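PDB 5IWZ: synaptonemal complex protein 2 from Mus musculus, which forms part of the axial and lateral elements of synaptonemal complexes in meiotic prophase and is required for normal chromosome synapsis and fertility, here as an N-terminal fragment. Local coordinates for residues 155-159 with 179-183; 223-227 with 255-260; 26-30 with 71-75; 47-53 with 93-99. All blocks are in the same frame, centred on the assembly; numbering follows the deposited sequence.

Contact 1: residues 155-159 with 179-183; sequences IPQIC and MNLML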
loop_
_atom_site.group_PDB
_atom_site.type_symbol
_atom_site.label_atom_id
_atom_site.label_comp_id
_atom_site.label_asym_id
_atom_site.label_seq_id
_atom_site.Cartn_x
_atom_site.Cartn_y
_atom_site.Cartn_z
ATOM N N ILE A 155 11.989 -8.013 0.548
ATOM C CA ILE A 155 10.920 -8.968 0.859
ATOM C C ILE A 155 10.817 -9.242 2.362
ATOM O O ILE A 155 9.707 -9.178 2.899
ATOM C CB ILE A 155 11.085 -10.256 0.029
ATOM C CG1 ILE A 155 10.951 -9.974 -1.462
ATOM C CG2 ILE A 155 10.076 -11.303 0.468
ATOM C CD1 ILE A 155 9.649 -9.391 -1.840
ATOM N N PRO A 156 11.915 -9.539 3.084
ATOM C CA PRO A 156 11.769 -9.706 4.547
ATOM C C PRO A 156 11.355 -8.433 5.271
ATOM O O PRO A 156 10.595 -8.511 6.246
ATOM C CB PRO A 156 13.164 -10.187 4.996
ATOM C CG PRO A 156 14.069 -9.945 3.853
ATOM C CD PRO A 156 13.244 -9.980 2.614
ATOM N N GLN A 157 11.842 -7.267 4.833
ATOM C CA GLN A 157 11.469 -6.007 5.477
ATOM C C GLN A 157 9.974 -5.750 5.348
ATOM O O GLN A 157 9.310 -5.346 6.309
ATOM C CB GLN A 157 12.235 -4.838 4.843
ATOM C CG GLN A 157 13.743 -4.852 5.045
ATOM C CD GLN A 157 14.153 -4.359 6.418
ATOM O OE1 GLN A 157 13.366 -3.727 7.125
ATOM N NE2 GLN A 157 15.388 -4.664 6.812
ATOM N N ILE A 158 9.436 -5.935 4.144
ATOM C CA ILE A 158 8.021 -5.662 3.913
ATOM C C ILE A 158 7.138 -6.628 4.704
ATOM O O ILE A 158 6.146 -6.212 5.317
ATOM C CB ILE A 158 7.719 -5.694 2.404
ATOM C CG1 ILE A 158 8.487 -4.546 1.728
ATOM C CG2 ILE A 158 6.193 -5.609 2.152
ATOM C CD1 ILE A 158 8.345 -4.496 0.211
ATOM N N CYS A 159 7.490 -7.921 4.727
ATOM C CA CYS A 159 6.724 -8.885 5.518
ATOM C C CYS A 159 6.718 -8.503 6.993
ATOM O O CYS A 159 5.670 -8.544 7.657
ATOM C CB CYS A 159 7.288 -10.300 5.341
ATOM S SG CYS A 159 7.109 -11.035 3.702
ATOM N N MET A 179 5.346 -5.205 -2.796
ATOM C CA MET A 179 5.950 -6.533 -2.699
ATOM C C MET A 179 5.326 -7.511 -3.690
ATOM O O MET A 179 6.042 -8.291 -4.336
ATOM C CB MET A 179 5.836 -7.083 -1.278
ATOM C CG MET A 179 6.277 -8.554 -1.205
ATOM S SD MET A 179 6.484 -9.224 0.451
ATOM C CE MET A 179 4.785 -9.483 0.941
ATOM N N ASN A 180 3.993 -7.484 -3.825
ATOM C CA ASN A 180 3.324 -8.371 -4.772
ATOM C C ASN A 180 3.690 -8.030 -6.212
ATOM O O ASN A 180 3.788 -8.926 -7.055
ATOM C CB ASN A 180 1.801 -8.340 -4.530
ATOM C CG ASN A 180 1.407 -9.241 -3.367
ATOM O OD1 ASN A 180 1.983 -10.304 -3.209
ATOM N ND2 ASN A 180 0.475 -8.802 -2.526
ATOM N N LEU A 181 3.921 -6.757 -6.504
ATOM C CA LEU A 181 4.443 -6.371 -7.809
ATOM C C LEU A 181 5.838 -6.942 -8.044
ATOM O O LEU A 181 6.136 -7.436 -9.137
ATOM C CB LEU A 181 4.445 -4.842 -7.909
ATOM C CG LEU A 181 4.997 -4.163 -9.155
ATOM C CD1 LEU A 181 4.001 -4.301 -10.292
ATOM C CD2 LEU A 181 5.262 -2.696 -8.856
ATOM N N MET A 182 6.701 -6.903 -7.029
ATOM C CA MET A 182 8.047 -7.447 -7.192
ATOM C C MET A 182 8.010 -8.957 -7.397
ATOM O O MET A 182 8.746 -9.504 -8.228
ATOM C CB MET A 182 8.903 -7.100 -5.975
ATOM C CG MET A 182 9.085 -5.605 -5.784
ATOM S SD MET A 182 10.305 -5.112 -4.551
ATOM C CE MET A 182 9.875 -6.063 -3.115
ATOM N N LEU A 183 7.165 -9.650 -6.637
ATOM C CA LEU A 183 7.043 -11.083 -6.832
ATOM C C LEU A 183 6.448 -11.399 -8.197
ATOM O O LEU A 183 6.763 -12.442 -8.773
ATOM C CB LEU A 183 6.207 -11.679 -5.709
ATOM C CG LEU A 183 6.724 -11.460 -4.288
ATOM C CD1 LEU A 183 5.658 -11.859 -3.283
ATOM C CD2 LEU A 183 7.993 -12.273 -4.065
#
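Ile-155 and Met-179 mark the closest backbone approach, 6.6 Å between their CA atoms, where helical segments 155-159 and 179-183 run roughly antiparallel at 148° with axes 11.1 Å apart. These segments belong to successive helices, 144-163 and 169-185, so the pair is a helical hairpin of the armadillo-repeat-like domain. The CD1 methyl of Ile-155 does most of the touching: it lies 3.5 Å from CG of Met-179, the two side chains crossing at about a right angle, and 3.6 Å from CE of Met-182. Met-182 turns at its last torsion (chi3 -50°), which brings that methyl to CD1 of Ile-155 and tip to tip with CD1 of Ile-158. Ile-158 slides past Met-179 in the opposite direction, CG2 to CB 3.8 Å. With an alanine at Ile-158, CB of Met-179 and the methyl of Met-182 would probably lose their branched partner, freeing the end of Met-182 to turn. One turn after Ile-155, SG of Cys-159 meets SD of Met-179 at 3.8 Å. Met-199 of helix 197-212 covers Ile-155 and Cys-159. No hydrogen bond joins the segments, so their hold rests on van der Waals packing of thioether chains against branched aliphatic side chains and one thiol.

Contact 2: residues 223-227 with 255-260; sequences VEALC and IKDCEF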
loop_
_atom_site.group_PDB
_atom_site.type_symbol
_atom_site.label_atom_id
_atom_site.label_comp_id
_atom_site.label_asym_id
_atom_site.label_seq_id
_atom_site.Cartn_x
_atom_site.Cartn_y
_atom_site.Cartn_z
ATOM N N VAL A 223 -2.603 -13.051 1.589
ATOM C CA VAL A 223 -2.910 -14.311 0.909
ATOM C C VAL A 223 -2.205 -14.355 -0.439
ATOM O O VAL A 223 -1.585 -15.364 -0.813
ATOM C CB VAL A 223 -4.432 -14.495 0.741
ATOM C CG1 VAL A 223 -4.707 -15.699 -0.160
ATOM C CG2 VAL A 223 -5.141 -14.676 2.089
ATOM N N GLU A 224 -2.292 -13.256 -1.187
ATOM C CA GLU A 224 -1.659 -13.200 -2.500
ATOM C C GLU A 224 -0.155 -13.362 -2.390
ATOM O O GLU A 224 0.451 -14.106 -3.171
ATOM C CB GLU A 224 -1.986 -11.886 -3.211
ATOM C CG GLU A 224 -1.174 -11.683 -4.497
ATOM C CD GLU A 224 -1.436 -10.343 -5.182
ATOM O OE1 GLU A 224 -2.291 -9.571 -4.687
ATOM O OE2 GLU A 224 -0.789 -10.061 -6.219
ATOM N N ALA A 225 0.466 -12.681 -1.425
ATOM C CA ALA A 225 1.906 -12.838 -1.246
ATOM C C ALA A 225 2.256 -14.285 -0.898
ATOM O O ALA A 225 3.187 -14.865 -1.469
ATOM C CB ALA A 225 2.419 -11.875 -0.168
ATOM N N LEU A 226 1.508 -14.888 0.035
ATOM C CA LEU A 226 1.797 -16.262 0.436
ATOM C C LEU A 226 1.654 -17.215 -0.740
ATOM O O LEU A 226 2.442 -18.159 -0.875
ATOM C CB LEU A 226 0.894 -16.695 1.595
ATOM C CG LEU A 226 1.130 -15.994 2.947
ATOM C CD1 LEU A 226 0.052 -16.353 3.963
ATOM C CD2 LEU A 226 2.536 -16.246 3.526
ATOM N N CYS A 227 0.678 -16.975 -1.617
ATOM C CA CYS A 227 0.482 -17.875 -2.751
ATOM C C CYS A 227 1.496 -17.629 -3.868
ATOM O O CYS A 227 1.832 -18.564 -4.607
ATOM C CB CYS A 227 -0.953 -17.761 -3.279
ATOM S SG CYS A 227 -2.219 -18.397 -2.111
ATOM N N ILE A 255 -7.448 -22.947 -2.238
ATOM C CA ILE A 255 -7.219 -21.822 -3.140
ATOM C C ILE A 255 -6.387 -22.298 -4.326
ATOM O O ILE A 255 -5.257 -22.781 -4.160
ATOM C CB ILE A 255 -6.539 -20.654 -2.413
ATOM C CG1 ILE A 255 -7.385 -20.181 -1.227
ATOM C CG2 ILE A 255 -6.268 -19.514 -3.381
ATOM C CD1 ILE A 255 -6.687 -19.097 -0.412
ATOM N N LYS A 256 -6.951 -22.172 -5.525
ATOM C CA LYS A 256 -6.289 -22.552 -6.766
ATOM C C LYS A 256 -5.686 -21.307 -7.401
ATOM O O LYS A 256 -6.361 -20.278 -7.513
ATOM C CB LYS A 256 -7.275 -23.217 -7.734
ATOM C CG LYS A 256 -8.118 -24.325 -7.107
ATOM C CD LYS A 256 -9.148 -24.900 -8.088
ATOM C CE LYS A 256 -10.178 -23.854 -8.506
ATOM N NZ LYS A 256 -11.116 -23.504 -7.399
ATOM N N ASP A 257 -4.414 -21.400 -7.806
ATOM C CA ASP A 257 -3.745 -20.251 -8.412
ATOM C C ASP A 257 -4.515 -19.740 -9.630
ATOM O O ASP A 257 -4.576 -18.529 -9.870
ATOM C CB ASP A 257 -2.306 -20.612 -8.803
ATOM C CG ASP A 257 -1.366 -20.775 -7.594
ATOM O OD1 ASP A 257 -1.842 -20.879 -6.446
ATOM O OD2 ASP A 257 -0.129 -20.819 -7.800
ATOM N N CYS A 258 -5.134 -20.643 -10.394
ATOM C CA CYS A 258 -5.709 -20.267 -11.681
ATOM C C CYS A 258 -7.036 -19.520 -11.556
ATOM O O CYS A 258 -7.443 -18.849 -12.512
ATOM C CB CYS A 258 -5.885 -21.508 -12.562
ATOM S SG CYS A 258 -7.043 -22.724 -11.921
ATOM N N GLU A 259 -7.716 -19.617 -10.416
ATOM C CA GLU A 259 -8.889 -18.798 -10.124
ATOM C C GLU A 259 -8.665 -17.974 -8.860
ATOM O O GLU A 259 -9.553 -17.856 -8.008
ATOM C CB GLU A 259 -10.139 -19.660 -9.982
ATOM C CG GLU A 259 -10.383 -20.583 -11.161
ATOM C CD GLU A 259 -11.731 -21.259 -11.088
ATOM O OE1 GLU A 259 -12.413 -21.324 -12.132
ATOM O OE2 GLU A 259 -12.113 -21.715 -9.986
ATOM N N PHE A 260 -7.470 -17.385 -8.730
ATOM C CA PHE A 260 -7.044 -16.859 -7.437
ATOM C C PHE A 260 -8.011 -15.807 -6.912
ATOM O O PHE A 260 -8.461 -15.892 -5.761
ATOM C CB PHE A 260 -5.635 -16.271 -7.512
ATOM C CG PHE A 260 -5.215 -15.625 -6.225
ATOM C CD1 PHE A 260 -4.671 -16.392 -5.204
ATOM C CD2 PHE A 260 -5.426 -14.272 -6.011
ATOM C CE1 PHE A 260 -4.330 -15.817 -4.008
ATOM C CE2 PHE A 260 -5.086 -13.690 -4.822
ATOM C CZ PHE A 260 -4.541 -14.463 -3.813
#
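Phe-260 pushes the CZ end of its ring against helical residues 223-227, and the contact is overwhelmingly apolar. The tightest approach is CZ of Phe-260 to CA of Glu-224, 3.4 Å, with CB of Glu-224 at 3.7 Å from the same CZ; the aromatic tip therefore rests on backbone and the root of a charged side chain. It reaches there because CG stands anti to the backbone N of Phe-260 (chi1 175°), extending the ring across to the helix. CG1 of Val-223 approaches obliquely, 3.9 Å from CZ of Phe-260, and also meets CD1 of Ile-255, thus joining the two hydrophobic residues at the ends of segment 255-260.

The sulfur-aromatic component is edge-on. SG of Cys-227 lies 5.2 Å from the ring centroid of Phe-260 and 81° off the ring normal, close to the ring plane, with CE1 as its nearest ring atom.

In fold terms, residues 255-260 are the connection between helices 246-253 and 260-274, and Phe-260 opens the second of these just after the N-cap position at Glu-259. A short 3-10 turn at Asp-257 and Cys-258 bends the chain there, and the connection thereby packs on helix 216-229 of the helical part of this fragment.

The charged groups have partners outside the two segments. Asp-257 pairs through OD1 with Arg-235 of helix 232-242, whose NH2 also bonds the carbonyl O of Ile-255. Glu-224 forms a salt bridge with Arg-228 one turn onward.

Contact 3: residues 26-30 with 71-75; sequences FKPLL and SILIS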
loop_
_atom_site.group_PDB
_atom_site.type_symbol
_atom_site.label_atom_id
_atom_site.label_comp_id
_atom_site.label_asym_id
_atom_site.label_seq_id
_atom_site.Cartn_x
_atom_site.Cartn_y
_atom_site.Cartn_z
ATOM N N PHE A 26 17.014 24.182 0.120
ATOM C CA PHE A 26 16.384 23.241 -0.796
ATOM C C PHE A 26 15.732 23.912 -2.000
ATOM O O PHE A 26 15.232 23.210 -2.884
ATOM C CB PHE A 26 15.356 22.399 -0.034
ATOM C CG PHE A 26 15.971 21.280 0.734
ATOM C CD1 PHE A 26 15.985 20.004 0.204
ATOM C CD2 PHE A 26 16.558 21.501 1.973
ATOM C CE1 PHE A 26 16.568 18.964 0.881
ATOM C CE2 PHE A 26 17.145 20.453 2.671
ATOM C CZ PHE A 26 17.153 19.186 2.130
ATOM N N LYS A 27 15.737 25.249 -2.068
ATOM C CA LYS A 27 15.178 25.949 -3.223
ATOM C C LYS A 27 15.770 25.499 -4.557
ATOM O O LYS A 27 14.991 25.259 -5.493
ATOM C CB LYS A 27 15.330 27.468 -3.032
ATOM C CG LYS A 27 14.424 28.052 -1.971
ATOM C CD LYS A 27 14.156 29.542 -2.205
ATOM C CE LYS A 27 15.438 30.372 -2.204
ATOM N NZ LYS A 27 15.742 30.987 -0.873
ATOM N N PRO A 28 17.096 25.357 -4.729
ATOM C CA PRO A 28 17.586 24.850 -6.031
ATOM C C PRO A 28 17.028 23.478 -6.379
ATOM O O PRO A 28 16.499 23.293 -7.479
ATOM C CB PRO A 28 19.118 24.847 -5.852
ATOM C CG PRO A 28 19.355 25.985 -4.895
ATOM C CD PRO A 28 18.205 25.867 -3.901
ATOM N N LEU A 29 17.087 22.515 -5.455
ATOM C CA LEU A 29 16.520 21.200 -5.735
ATOM C C LEU A 29 15.043 21.299 -6.111
ATOM O O LEU A 29 14.596 20.672 -7.083
ATOM C CB LEU A 29 16.703 20.290 -4.522
ATOM C CG LEU A 29 16.437 18.806 -4.749
ATOM C CD1 LEU A 29 17.527 18.180 -5.645
ATOM C CD2 LEU A 29 16.333 18.089 -3.416
ATOM N N LEU A 30 14.277 22.097 -5.362
ATOM C CA LEU A 30 12.859 22.233 -5.647
ATOM C C LEU A 30 12.630 22.825 -7.031
ATOM O O LEU A 30 11.680 22.446 -7.726
ATOM C CB LEU A 30 12.188 23.095 -4.583
ATOM C CG LEU A 30 11.844 22.460 -3.247
ATOM C CD1 LEU A 30 11.306 23.534 -2.318
ATOM C CD2 LEU A 30 10.833 21.329 -3.411
ATOM N N SER A 71 11.068 14.953 -1.228
ATOM C CA SER A 71 11.561 15.730 -2.365
ATOM C C SER A 71 12.897 15.184 -2.866
ATOM O O SER A 71 13.149 15.152 -4.078
ATOM C CB SER A 71 11.660 17.221 -2.000
ATOM O OG SER A 71 12.761 17.503 -1.141
ATOM N N ILE A 72 13.758 14.713 -1.959
ATOM C CA ILE A 72 15.026 14.133 -2.394
ATOM C C ILE A 72 14.782 12.830 -3.151
ATOM O O ILE A 72 15.347 12.605 -4.227
ATOM C CB ILE A 72 15.971 13.910 -1.195
ATOM C CG1 ILE A 72 16.302 15.235 -0.498
ATOM C CG2 ILE A 72 17.237 13.257 -1.679
ATOM C CD1 ILE A 72 16.679 15.084 0.992
ATOM N N LEU A 73 13.949 11.943 -2.589
ATOM C CA LEU A 73 13.717 10.642 -3.218
ATOM C C LEU A 73 13.123 10.804 -4.607
ATOM O O LEU A 73 13.465 10.054 -5.530
ATOM C CB LEU A 73 12.790 9.789 -2.346
ATOM C CG LEU A 73 13.364 9.369 -1.004
ATOM C CD1 LEU A 73 12.245 8.890 -0.101
ATOM C CD2 LEU A 73 14.397 8.265 -1.205
ATOM N N ILE A 74 12.236 11.786 -4.774
ATOM C CA ILE A 74 11.614 12.031 -6.070
ATOM C C ILE A 74 12.635 12.551 -7.075
ATOM O O ILE A 74 12.617 12.167 -8.251
ATOM C CB ILE A 74 10.425 12.991 -5.893
ATOM C CG1 ILE A 74 9.243 12.248 -5.243
ATOM C CG2 ILE A 74 10.006 13.630 -7.216
ATOM C CD1 ILE A 74 8.149 13.185 -4.681
ATOM N N SER A 75 13.565 13.402 -6.624
ATOM C CA SER A 75 14.592 13.938 -7.518
ATOM C C SER A 75 15.488 12.838 -8.066
ATOM O O SER A 75 15.837 12.846 -9.252
ATOM C CB SER A 75 15.440 14.986 -6.786
ATOM O OG SER A 75 14.609 15.987 -6.207
#
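Phe-26, at the start of segment 26-30, meets Ile-72 of helix 66-79 by the edge of its ring. Its CE1 is 3.9 Å from CD1 and 4.0 Å from CG1 of Ile-72, and both carbons lie near the ring plane, so the aromatic rim rather than a face receives the isoleucine. Leu-56 of helix 49-63 touches both Phe-26 and Ile-72, placing their meeting among the first helices of the armadillo-repeat-like domain: short helix 27-32 here packs against helix 66-79, although strand 43-45 and helix 49-63 come between them in the chain. Leu-29 follows, with CG set anti to its own N (chi1 -167°), which carries the isobutyl end to Ser-75. There CG and CD1 each stand 3.7 Å from OG of Ser-75, while CD2 reaches CG1 of Ile-72 at 4.1 Å. An asparagine replacing Leu-29 would probably leave Ile-72 and Ser-75 without their shared aliphatic cover. The hydroxyl covered by Leu-29 is satisfied within its own helix: OG of Ser-75 donates to O of Ser-71 at 2.7 Å, tilted 27° from the carbonyl plane, and N of Ser-75 reaches that oxygen from the opposite face. Leu-30 ends the segment peripherally, its CD2 4.4 Å from CB of Ser-71.

Contact 4: residues 47-53 with 93-99; sequences KQFLRKL and TMIKQGL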
loop_
_atom_site.group_PDB
_atom_site.type_symbol
_atom_site.label_atom_id
_atom_site.label_comp_id
_atom_site.label_asym_id
_atom_site.label_seq_id
_atom_site.Cartn_x
_atom_site.Cartn_y
_atom_site.Cartn_z
ATOM N N LYS A 47 31.586 10.412 -8.379
ATOM C CA LYS A 47 31.704 9.150 -7.662
ATOM C C LYS A 47 31.179 9.262 -6.234
ATOM O O LYS A 47 30.767 8.256 -5.642
ATOM C CB LYS A 47 33.178 8.721 -7.664
ATOM C CG LYS A 47 33.444 7.274 -7.369
ATOM C CD LYS A 47 33.187 6.401 -8.589
ATOM C CE LYS A 47 33.796 5.006 -8.406
ATOM N NZ LYS A 47 33.038 3.985 -9.191
ATOM N N GLN A 48 31.193 10.470 -5.665
ATOM C CA GLN A 48 30.719 10.722 -4.309
ATOM C C GLN A 48 29.243 11.122 -4.244
ATOM O O GLN A 48 28.766 11.482 -3.166
ATOM C CB GLN A 48 31.562 11.820 -3.654
ATOM C CG GLN A 48 32.996 11.414 -3.323
ATOM C CD GLN A 48 33.898 11.363 -4.545
ATOM O OE1 GLN A 48 33.932 12.298 -5.348
ATOM N NE2 GLN A 48 34.634 10.265 -4.694
ATOM N N PHE A 49 28.524 11.100 -5.370
ATOM C CA PHE A 49 27.112 11.493 -5.369
ATOM C C PHE A 49 26.297 10.638 -4.402
ATOM O O PHE A 49 25.506 11.164 -3.614
ATOM C CB PHE A 49 26.546 11.397 -6.787
ATOM C CG PHE A 49 25.137 11.953 -6.938
ATOM C CD1 PHE A 49 24.844 13.259 -6.565
ATOM C CD2 PHE A 49 24.124 11.182 -7.487
ATOM C CE1 PHE A 49 23.562 13.771 -6.710
ATOM C CE2 PHE A 49 22.840 11.701 -7.641
ATOM C CZ PHE A 49 22.567 12.999 -7.253
ATOM N N LEU A 50 26.484 9.309 -4.441
ATOM C CA LEU A 50 25.712 8.427 -3.569
ATOM C C LEU A 50 25.965 8.727 -2.092
ATOM O O LEU A 50 25.026 8.743 -1.282
ATOM C CB LEU A 50 26.031 6.963 -3.882
ATOM C CG LEU A 50 25.354 5.919 -2.986
ATOM C CD1 LEU A 50 23.812 6.029 -3.022
ATOM C CD2 LEU A 50 25.794 4.474 -3.342
ATOM N N ARG A 51 27.228 8.946 -1.721
ATOM C CA ARG A 51 27.565 9.306 -0.346
ATOM C C ARG A 51 26.837 10.569 0.096
ATOM O O ARG A 51 26.360 10.649 1.233
ATOM C CB ARG A 51 29.076 9.510 -0.200
ATOM C CG ARG A 51 29.478 10.152 1.119
ATOM C CD ARG A 51 30.368 11.372 0.915
ATOM N NE ARG A 51 30.478 12.172 2.138
ATOM C CZ ARG A 51 31.539 12.182 2.946
ATOM N NH1 ARG A 51 32.605 11.440 2.669
ATOM N NH2 ARG A 51 31.536 12.942 4.035
ATOM N N LYS A 52 26.775 11.581 -0.778
ATOM C CA LYS A 52 26.076 12.820 -0.436
ATOM C C LYS A 52 24.576 12.583 -0.282
ATOM O O LYS A 52 23.956 13.112 0.647
ATOM C CB LYS A 52 26.335 13.888 -1.497
ATOM C CG LYS A 52 27.778 14.388 -1.606
ATOM C CD LYS A 52 27.905 15.244 -2.853
ATOM C CE LYS A 52 29.306 15.779 -3.028
ATOM N NZ LYS A 52 29.374 16.654 -4.236
ATOM N N LEU A 53 23.978 11.802 -1.190
ATOM C CA LEU A 53 22.580 11.394 -1.037
ATOM C C LEU A 53 22.347 10.722 0.308
ATOM O O LEU A 53 21.400 11.054 1.032
ATOM C CB LEU A 53 22.187 10.437 -2.158
ATOM C CG LEU A 53 21.363 10.882 -3.358
ATOM C CD1 LEU A 53 21.435 12.387 -3.580
ATOM C CD2 LEU A 53 21.795 10.118 -4.597
ATOM N N THR A 93 25.973 2.431 -11.710
ATOM C CA THR A 93 27.138 2.723 -10.879
ATOM C C THR A 93 26.758 2.844 -9.408
ATOM O O THR A 93 27.486 2.372 -8.528
ATOM C CB THR A 93 27.814 4.003 -11.357
ATOM O OG1 THR A 93 28.083 3.890 -12.757
ATOM C CG2 THR A 93 29.117 4.218 -10.608
ATOM N N MET A 94 25.630 3.483 -9.113
ATOM C CA MET A 94 25.227 3.593 -7.717
ATOM C C MET A 94 24.829 2.235 -7.158
ATOM O O MET A 94 25.105 1.940 -5.988
ATOM C CB MET A 94 24.098 4.618 -7.565
ATOM C CG MET A 94 24.608 6.042 -7.730
ATOM S SD MET A 94 23.420 7.322 -7.239
ATOM C CE MET A 94 22.195 7.158 -8.520
ATOM N N ILE A 95 24.190 1.393 -7.976
ATOM C CA ILE A 95 23.905 0.023 -7.556
ATOM C C ILE A 95 25.200 -0.696 -7.227
ATOM O O ILE A 95 25.308 -1.361 -6.190
ATOM C CB ILE A 95 23.106 -0.731 -8.633
ATOM C CG1 ILE A 95 21.689 -0.197 -8.726
ATOM C CG2 ILE A 95 23.069 -2.214 -8.337
ATOM C CD1 ILE A 95 20.997 -0.681 -9.960
ATOM N N LYS A 96 26.216 -0.534 -8.080
ATOM C CA LYS A 96 27.510 -1.145 -7.812
ATOM C C LYS A 96 28.209 -0.518 -6.607
ATOM O O LYS A 96 29.049 -1.178 -5.978
ATOM C CB LYS A 96 28.400 -1.068 -9.064
ATOM C CG LYS A 96 29.320 0.146 -9.141
ATOM C CD LYS A 96 30.455 -0.022 -10.163
ATOM C CE LYS A 96 31.447 1.156 -10.096
ATOM N NZ LYS A 96 32.067 1.305 -8.741
ATOM N N GLN A 97 27.875 0.725 -6.256
ATOM C CA GLN A 97 28.426 1.361 -5.063
ATOM C C GLN A 97 27.645 1.007 -3.802
ATOM O O GLN A 97 28.057 1.398 -2.705
ATOM C CB GLN A 97 28.464 2.885 -5.238
ATOM C CG GLN A 97 29.500 3.388 -6.223
ATOM C CD GLN A 97 29.445 4.899 -6.403
ATOM O OE1 GLN A 97 28.548 5.422 -7.069
ATOM N NE2 GLN A 97 30.407 5.609 -5.806
ATOM N N GLY A 98 26.524 0.293 -3.937
ATOM C CA GLY A 98 25.778 -0.212 -2.800
ATOM C C GLY A 98 24.476 0.513 -2.527
ATOM O O GLY A 98 24.033 0.571 -1.373
ATOM N N LEU A 99 23.843 1.054 -3.578
ATOM C CA LEU A 99 22.648 1.885 -3.388
ATOM C C LEU A 99 21.525 1.119 -2.690
ATOM O O LEU A 99 20.825 1.675 -1.832
ATOM C CB LEU A 99 22.166 2.424 -4.734
ATOM C CG LEU A 99 20.743 3.003 -4.812
ATOM C CD1 LEU A 99 20.560 4.203 -3.867
ATOM C CD2 LEU A 99 20.419 3.382 -6.252
HETATM O O HOH W 1 27.994 8.178 -6.649
#
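Leu-50 and Gln-97 meet through complementary first torsions: CG of Leu-50 is anti to its backbone N (chi1 176°), whereas CG of Gln-97 sits beside its N (chi1 -71°) and the chain continues extended to its amide. The two side chains consequently slide past each other in opposite directions, CD2 of Leu-50 lying 3.6 Å from CB of Gln-97. The motif on the second side is a Schellman motif: Gly-98 ends helix 90-97 with positive phi, N of Leu-99 bonding O of Met-94 and N of Gly-98 bonding O of Ile-95. At this positive phi a CB would probably jam against O of Gln-97. This capped end, within the armadillo-repeat-like domain, packs on the start of helix 49-63, the axes of the short segments steeply inclined.

Leu-50 also touches the residue beyond the turn, CD1 to CD1 of Leu-99 at 3.8 Å. SD of Met-94 makes a Met-aromatic contact with Phe-49, 3.9 Å from its CD2 and oblique to the ring. CD2 of Leu-53 lies 4.2 Å from SD of Met-94. Ile-85 of strand 83-85 lies on Met-94.

Polar bonds close the outer side. OE1 of Gln-97 is 2.8 Å from water 1, which probably donates to it and accepts from N of Leu-50. NZ of Lys-47 and NZ of Lys-96 are modelled 2.9 Å apart, two donors with no bond between them; if that doubtful spacing is real, one amine may lose some proton affinity. NE2 of Gln-97 donates to O of Lys-47 at 2.7 Å with an N-H...O angle of 163°, in the carbonyl plane and close to its own amide plane.

Contact 1 lies nearest the chain centre, about 11 Å from it, and is buried; contact 4 is farther out, about 28 Å, yet most of its touching residues are also buried, while contacts 2 and 3 are only partly so. No two contacts share a helix. Contacts 1 and 2 touch, CE of Met-179 reaching CB of Ala-225 at 3.5 Å, so helix 169-185 is packed by both 144-163 and 216-229. Contacts 3 and 4 alternate through helices 27-32, 49-63, 66-79 and 90-97. Chemistry varies: thioether and aliphatic packing in contact 1, an aromatic ring in contacts 2 and 3, met at its edge by a cysteine sulfur and an isoleucine respectively, and direct and water-mediated hydrogen bonds in contact 4.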